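PDB 6MX6: Pre-mRNA-processing-splicing factor 8 from Cryptococcus neoformans var. grubii serotype A, which contains an intein of the Hint family, probably a self-splicing element that excises itself from the spliceosomal host protein and joins the flanking exteins. Local coordinates for residues E23-G28 against S42-G47; D35-T40 against V159-L164. One frame throughout, in Å; residues are numbered along the deposited sequence.

Contact 1 of 2, residues E23-G28 against S42-G47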
loop_
_atom_site.group_PDB
_atom_site.type_symbol
_atom_site.label_atom_id
_atom_site.label_comp_id
_atom_site.label_asym_id
_atom_site.label_seq_id
_atom_site.Cartn_x
_atom_site.Cartn_y
_atom_site.Cartn_z
ATOM N N GLU A 23 4.920 -10.414 6.509
ATOM C CA GLU A 23 6.137 -11.206 6.644
ATOM C C GLU A 23 5.870 -12.707 6.659
ATOM O O GLU A 23 6.826 -13.486 6.573
ATOM C CB GLU A 23 6.901 -10.807 7.909
ATOM C CG GLU A 23 6.221 -11.187 9.216
ATOM C CD GLU A 23 5.384 -10.045 9.781
ATOM O OE1 GLU A 23 4.939 -9.195 8.984
ATOM O OE2 GLU A 23 5.182 -9.999 11.014
ATOM N N ASP A 24 4.612 -13.127 6.762
ATOM C CA ASP A 24 4.252 -14.539 6.676
ATOM C C ASP A 24 3.865 -14.958 5.266
ATOM O O ASP A 24 3.588 -16.140 5.039
ATOM C CB ASP A 24 3.104 -14.855 7.644
ATOM C CG ASP A 24 3.483 -14.611 9.097
ATOM O OD1 ASP A 24 4.689 -14.681 9.416
ATOM O OD2 ASP A 24 2.577 -14.344 9.920
ATOM N N VAL A 25 3.839 -14.021 4.319
ATOM C CA VAL A 25 3.549 -14.346 2.927
ATOM C C VAL A 25 4.725 -15.111 2.341
ATOM O O VAL A 25 5.872 -14.657 2.413
ATOM C CB VAL A 25 3.277 -13.067 2.127
ATOM C CG1 VAL A 25 3.165 -13.377 0.638
ATOM C CG2 VAL A 25 2.011 -12.374 2.645
ATOM N N GLN A 26 4.449 -16.271 1.755
ATOM C CA GLN A 26 5.498 -17.106 1.187
ATOM C C GLN A 26 5.278 -17.291 -0.308
ATOM O O GLN A 26 4.214 -16.977 -0.842
ATOM C CB GLN A 26 5.570 -18.463 1.898
ATOM C CG GLN A 26 6.719 -18.550 2.892
ATOM C CD GLN A 26 8.026 -17.983 2.336
ATOM O OE1 GLN A 26 8.437 -18.300 1.211
ATOM N NE2 GLN A 26 8.683 -17.133 3.126
ATOM N N GLU A 27 6.310 -17.813 -0.979
ATOM C CA GLU A 27 6.287 -17.948 -2.432
ATOM C C GLU A 27 5.073 -18.750 -2.894
ATOM O O GLU A 27 4.745 -19.792 -2.322
ATOM C CB GLU A 27 7.577 -18.614 -2.918
ATOM C CG GLU A 27 7.619 -18.890 -4.415
ATOM C CD GLU A 27 8.180 -17.730 -5.227
ATOM O OE1 GLU A 27 8.833 -16.838 -4.643
ATOM O OE2 GLU A 27 7.969 -17.711 -6.459
ATOM N N GLY A 28 4.405 -18.252 -3.936
ATOM C CA GLY A 28 3.201 -18.871 -4.455
ATOM C C GLY A 28 1.919 -18.557 -3.706
ATOM O O GLY A 28 0.843 -18.958 -4.170
ATOM N N SER A 42 5.323 -13.627 -5.231
ATOM C CA SER A 42 6.610 -14.268 -5.460
ATOM C C SER A 42 7.726 -13.311 -5.071
ATOM O O SER A 42 7.491 -12.140 -4.766
ATOM C CB SER A 42 6.769 -14.718 -6.919
ATOM O OG SER A 42 6.639 -13.635 -7.819
ATOM N N LYS A 43 8.952 -13.834 -5.079
ATOM C CA LYS A 43 10.152 -13.024 -4.865
ATOM C C LYS A 43 10.126 -12.351 -3.489
ATOM O O LYS A 43 10.312 -11.143 -3.359
ATOM C CB LYS A 43 10.308 -11.976 -5.970
ATOM C CG LYS A 43 10.520 -12.516 -7.379
ATOM C CD LYS A 43 10.881 -11.373 -8.331
ATOM C CE LYS A 43 11.037 -11.851 -9.772
ATOM N NZ LYS A 43 9.980 -11.301 -10.683
ATOM N N ILE A 44 9.928 -13.172 -2.460
ATOM C CA ILE A 44 9.892 -12.697 -1.078
ATOM C C ILE A 44 11.253 -12.122 -0.706
ATOM O O ILE A 44 12.276 -12.809 -0.780
ATOM C CB ILE A 44 9.504 -13.832 -0.122
ATOM C CG1 ILE A 44 8.352 -14.656 -0.694
ATOM C CG2 ILE A 44 9.197 -13.287 1.267
ATOM C CD1 ILE A 44 7.108 -13.874 -0.956
ATOM N N VAL A 45 11.270 -10.865 -0.261
ATOM C CA VAL A 45 12.504 -10.219 0.163
ATOM C C VAL A 45 12.264 -9.530 1.501
ATOM O O VAL A 45 11.128 -9.230 1.874
ATOM C CB VAL A 45 13.013 -9.209 -0.883
ATOM C CG1 VAL A 45 13.517 -9.943 -2.117
ATOM C CG2 VAL A 45 11.898 -8.246 -1.253
ATOM N N ARG A 46 13.348 -9.299 2.241
ATOM C CA ARG A 46 13.229 -8.675 3.553
ATOM C C ARG A 46 14.399 -7.738 3.793
ATOM O O ARG A 46 15.490 -7.926 3.250
ATOM C CB ARG A 46 13.191 -9.696 4.697
ATOM C CG ARG A 46 12.159 -10.789 4.551
ATOM C CD ARG A 46 11.712 -11.304 5.911
ATOM N NE ARG A 46 11.069 -12.615 5.835
ATOM C CZ ARG A 46 9.916 -12.861 5.218
ATOM N NH1 ARG A 46 9.251 -11.884 4.612
ATOM N NH2 ARG A 46 9.424 -14.092 5.208
ATOM N N GLY A 47 14.166 -6.737 4.629
ATOM C CA GLY A 47 15.268 -5.878 5.015
ATOM C C GLY A 47 14.885 -5.068 6.229
ATOM O O GLY A 47 13.883 -5.345 6.882
HETATM O O HOH W 1 6.772 -12.180 3.166
HETATM O O HOH W 2 10.874 -15.854 -2.815
#

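Contact 2 of 2, residues D35-T40 against V159-L164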
loop_
_atom_site.group_PDB
_atom_site.type_symbol
_atom_site.label_atom_id
_atom_site.label_comp_id
_atom_site.label_asym_id
_atom_site.label_seq_id
_atom_site.Cartn_x
_atom_site.Cartn_y
_atom_site.Cartn_z
ATOM N N ASP A 35 -10.427 -6.485 -7.429
ATOM C CA ASP A 35 -11.640 -6.942 -8.102
ATOM C C ASP A 35 -12.217 -8.216 -7.497
ATOM O O ASP A 35 -13.260 -8.685 -7.965
ATOM C CB ASP A 35 -11.356 -7.170 -9.591
ATOM C CG ASP A 35 -10.206 -8.138 -9.828
ATOM O OD1 ASP A 35 -9.672 -8.701 -8.846
ATOM O OD2 ASP A 35 -9.838 -8.346 -11.003
ATOM N N GLY A 36 -11.564 -8.798 -6.493
ATOM C CA GLY A 36 -12.032 -10.015 -5.863
ATOM C C GLY A 36 -11.346 -11.291 -6.317
ATOM O O GLY A 36 -11.555 -12.337 -5.691
ATOM N N THR A 37 -10.532 -11.243 -7.370
ATOM C CA THR A 37 -9.871 -12.444 -7.861
ATOM C C THR A 37 -8.514 -12.638 -7.180
ATOM O O THR A 37 -8.054 -11.812 -6.388
ATOM C CB THR A 37 -9.709 -12.388 -9.379
ATOM O OG1 THR A 37 -8.913 -11.251 -9.742
ATOM C CG2 THR A 37 -11.069 -12.288 -10.052
ATOM N N SER A 38 -7.861 -13.747 -7.506
ATOM C CA SER A 38 -6.622 -14.143 -6.860
ATOM C C SER A 38 -5.426 -13.364 -7.398
ATOM O O SER A 38 -5.433 -12.831 -8.510
ATOM C CB SER A 38 -6.374 -15.638 -7.047
ATOM O OG SER A 38 -6.996 -16.374 -6.016
ATOM N N ARG A 39 -4.383 -13.309 -6.573
ATOM C CA ARG A 39 -3.091 -12.749 -6.936
ATOM C C ARG A 39 -2.023 -13.670 -6.375
ATOM O O ARG A 39 -2.130 -14.122 -5.237
ATOM C CB ARG A 39 -2.896 -11.331 -6.371
ATOM C CG ARG A 39 -3.876 -10.295 -6.874
ATOM C CD ARG A 39 -3.575 -9.895 -8.305
ATOM N NE ARG A 39 -4.385 -8.754 -8.715
ATOM C CZ ARG A 39 -5.683 -8.816 -8.989
ATOM N NH1 ARG A 39 -6.328 -9.972 -8.897
ATOM N NH2 ARG A 39 -6.339 -7.720 -9.348
ATOM N N THR A 40 -1.009 -13.973 -7.170
ATOM C CA THR A 40 0.076 -14.831 -6.718
ATOM C C THR A 40 1.259 -13.965 -6.305
ATOM O O THR A 40 1.648 -13.051 -7.038
ATOM C CB THR A 40 0.496 -15.818 -7.811
ATOM O OG1 THR A 40 -0.593 -16.706 -8.088
ATOM C CG2 THR A 40 1.685 -16.638 -7.348
ATOM N N VAL A 159 3.624 -9.242 -7.048
ATOM C CA VAL A 159 2.301 -9.812 -7.224
ATOM C C VAL A 159 1.996 -9.780 -8.715
ATOM O O VAL A 159 2.334 -8.810 -9.399
ATOM C CB VAL A 159 1.252 -9.023 -6.405
ATOM C CG1 VAL A 159 -0.135 -9.179 -6.984
ATOM C CG2 VAL A 159 1.281 -9.459 -4.951
ATOM N N ASP A 160 1.381 -10.846 -9.223
ATOM C CA ASP A 160 1.100 -10.957 -10.648
ATOM C C ASP A 160 -0.106 -10.092 -11.014
ATOM O O ASP A 160 -0.603 -9.297 -10.209
ATOM C CB ASP A 160 0.891 -12.421 -11.033
ATOM C CG ASP A 160 -0.387 -13.008 -10.451
ATOM O OD1 ASP A 160 -0.788 -12.605 -9.337
ATOM O OD2 ASP A 160 -0.988 -13.884 -11.108
ATOM N N LYS A 161 -0.582 -10.244 -12.251
ATOM C CA LYS A 161 -1.765 -9.549 -12.783
ATOM C C LYS A 161 -1.504 -8.047 -12.692
ATOM O O LYS A 161 -0.437 -7.595 -13.137
ATOM C CB LYS A 161 -3.020 -10.047 -12.073
ATOM C CG LYS A 161 -3.357 -11.512 -12.335
ATOM C CD LYS A 161 -4.686 -11.896 -11.699
ATOM C CE LYS A 161 -5.073 -13.330 -12.033
ATOM N NZ LYS A 161 -6.299 -13.757 -11.303
ATOM N N ASP A 162 -2.424 -7.247 -12.144
ATOM C CA ASP A 162 -2.276 -5.793 -12.107
ATOM C C ASP A 162 -1.331 -5.307 -11.012
ATOM O O ASP A 162 -1.167 -4.091 -10.865
ATOM C CB ASP A 162 -3.642 -5.125 -11.927
ATOM C CG ASP A 162 -4.366 -5.589 -10.673
ATOM O OD1 ASP A 162 -3.818 -6.431 -9.928
ATOM O OD2 ASP A 162 -5.499 -5.119 -10.434
ATOM N N SER A 163 -0.731 -6.222 -10.246
ATOM C CA SER A 163 0.195 -5.923 -9.156
ATOM C C SER A 163 -0.491 -5.274 -7.956
ATOM O O SER A 163 0.176 -4.656 -7.122
ATOM C CB SER A 163 1.363 -5.047 -9.631
ATOM O OG SER A 163 2.182 -5.732 -10.565
ATOM N N LEU A 164 -1.809 -5.415 -7.837
ATOM C CA LEU A 164 -2.575 -4.838 -6.743
ATOM C C LEU A 164 -3.109 -5.933 -5.823
ATOM O O LEU A 164 -3.478 -7.019 -6.277
ATOM C CB LEU A 164 -3.734 -3.999 -7.281
ATOM C CG LEU A 164 -3.371 -2.920 -8.296
ATOM C CD1 LEU A 164 -4.607 -2.141 -8.690
ATOM C CD2 LEU A 164 -2.301 -1.993 -7.733
#

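Contact 1 of 2, residues E23-G28 against S42-G47
Glu27 and Lys43 make the one direct hydrogen bond between the loop 23-28 and strand 42-47: Lys43 N donates to Glu27 OE1 over 3.0 Å, on the syn side of the carboxylate. The Glu27 chain, with CG anti to the backbone N (chi1 176°), bends at chi2 to lay its carboxylate alongside Ser42, where OE2 comes 3.3 Å from Ser42 CB. The same OE1 accepts from a water that accepts from Ile44 N, so one oxygen serves Lys43 N directly and Ile44 N through the water.

The apolar contact is between Ile44 CD1 and Val25 CG1, 4.3 Å apart; CD1 also lies 3.7 Å from the polar Val25 O. In this Hint fold the loop links strands 19-21 and 30-32 and runs roughly antiparallel to the long strand 38-49, itself paired with strand 152-159, whose Phe157 also packs against Val25.

Arg46 works mainly through water. Its NH1 donates over 2.9 Å to a second water, lying in the guanidinium plane, which in turn donates a hydrogen bond to Val25 O. Glu23 O sits over one guanidinium face, 3.0 Å from Arg46 NH2 but poorly angled for a hydrogen bond. Glu23 turns its carboxylate away to Gly9 N.

Contact 2 of 2, residues D35-T40 against V159-L164
Thr40 and Val159 bring the two backbones to 5.5 Å between CA atoms; Asp160 N donates to Thr40 O, and Val159 CA makes a CA-H...O contact with that oxygen, where the type II' beta turn from Asp160 to Ser163 begins. The return bond goes to a side chain: Thr40 N donates to Asp160 OD1 over 2.6 Å, meeting it from above the carboxylate plane. In Asp160, chi1 of 69° sets CG between the backbone N and the carbonyl carbon, and OD1 reaches the strand from there.

Arg39 fills the middle. Its chain bends at chi2, and CB packs 3.6 Å from Val159 CG1. Arg39 NE donates to Asp162 OD1 over 2.7 Å in a salt bridge, with two weak bonds from NH2 to the same carboxylate; the guanidinium and carboxylate planes are 56° apart. Leu164 N reaches Asp162 OD1 from the opposite face of the carboxylate, closing an Asx turn. Arg39 NH1 bonds to Thr37 OG1 and Ser38 O, both in the guanidinium plane; Asp35 OD1 accepts from Thr37 OG1 and from Thr37 N, the latter an Asx turn, and bridges Arg39 NH2 at 3.5 Å.

Lys161 crosses Arg39 at about a right angle, its CB over one guanidinium face. Its chain is extended, and NZ donates to Ser38 O over 3.1 Å, on the face of that carbonyl opposite Arg39 NH1. The two carboxylates of the Asp35-Arg39-Asp162 network probably offset the nearness of the two cations. The whole is a salt-bridge network bracketed by two Asx turns, joining the start of one Hint-fold strand to the turn that follows its antiparallel neighbour.

Contacts 1 and 2 share strand 38-49 and touch where Gly28 CA packs 4.0 Å from Thr40 CG2, their centres about 15 Å apart. Contact 1 lies at the surface and joins the strand to a loop nearby in sequence. Contact 2 is partly buried and bridges distant parts of the chain, bringing the strand's start to the turn after strand 152-159. Their chemistry follows: the 23-28 loop meets 42-47 through one direct hydrogen bond, two bridging waters and an isoleucine, whereas 35-40 meets 159-164 through one backbone hydrogen bond, an aspartate that accepts from Thr40 N, and a buried arginine held by salt bridges and by neutral acceptors. Gln30, bonded to both Gly28 and Thr40, links the two.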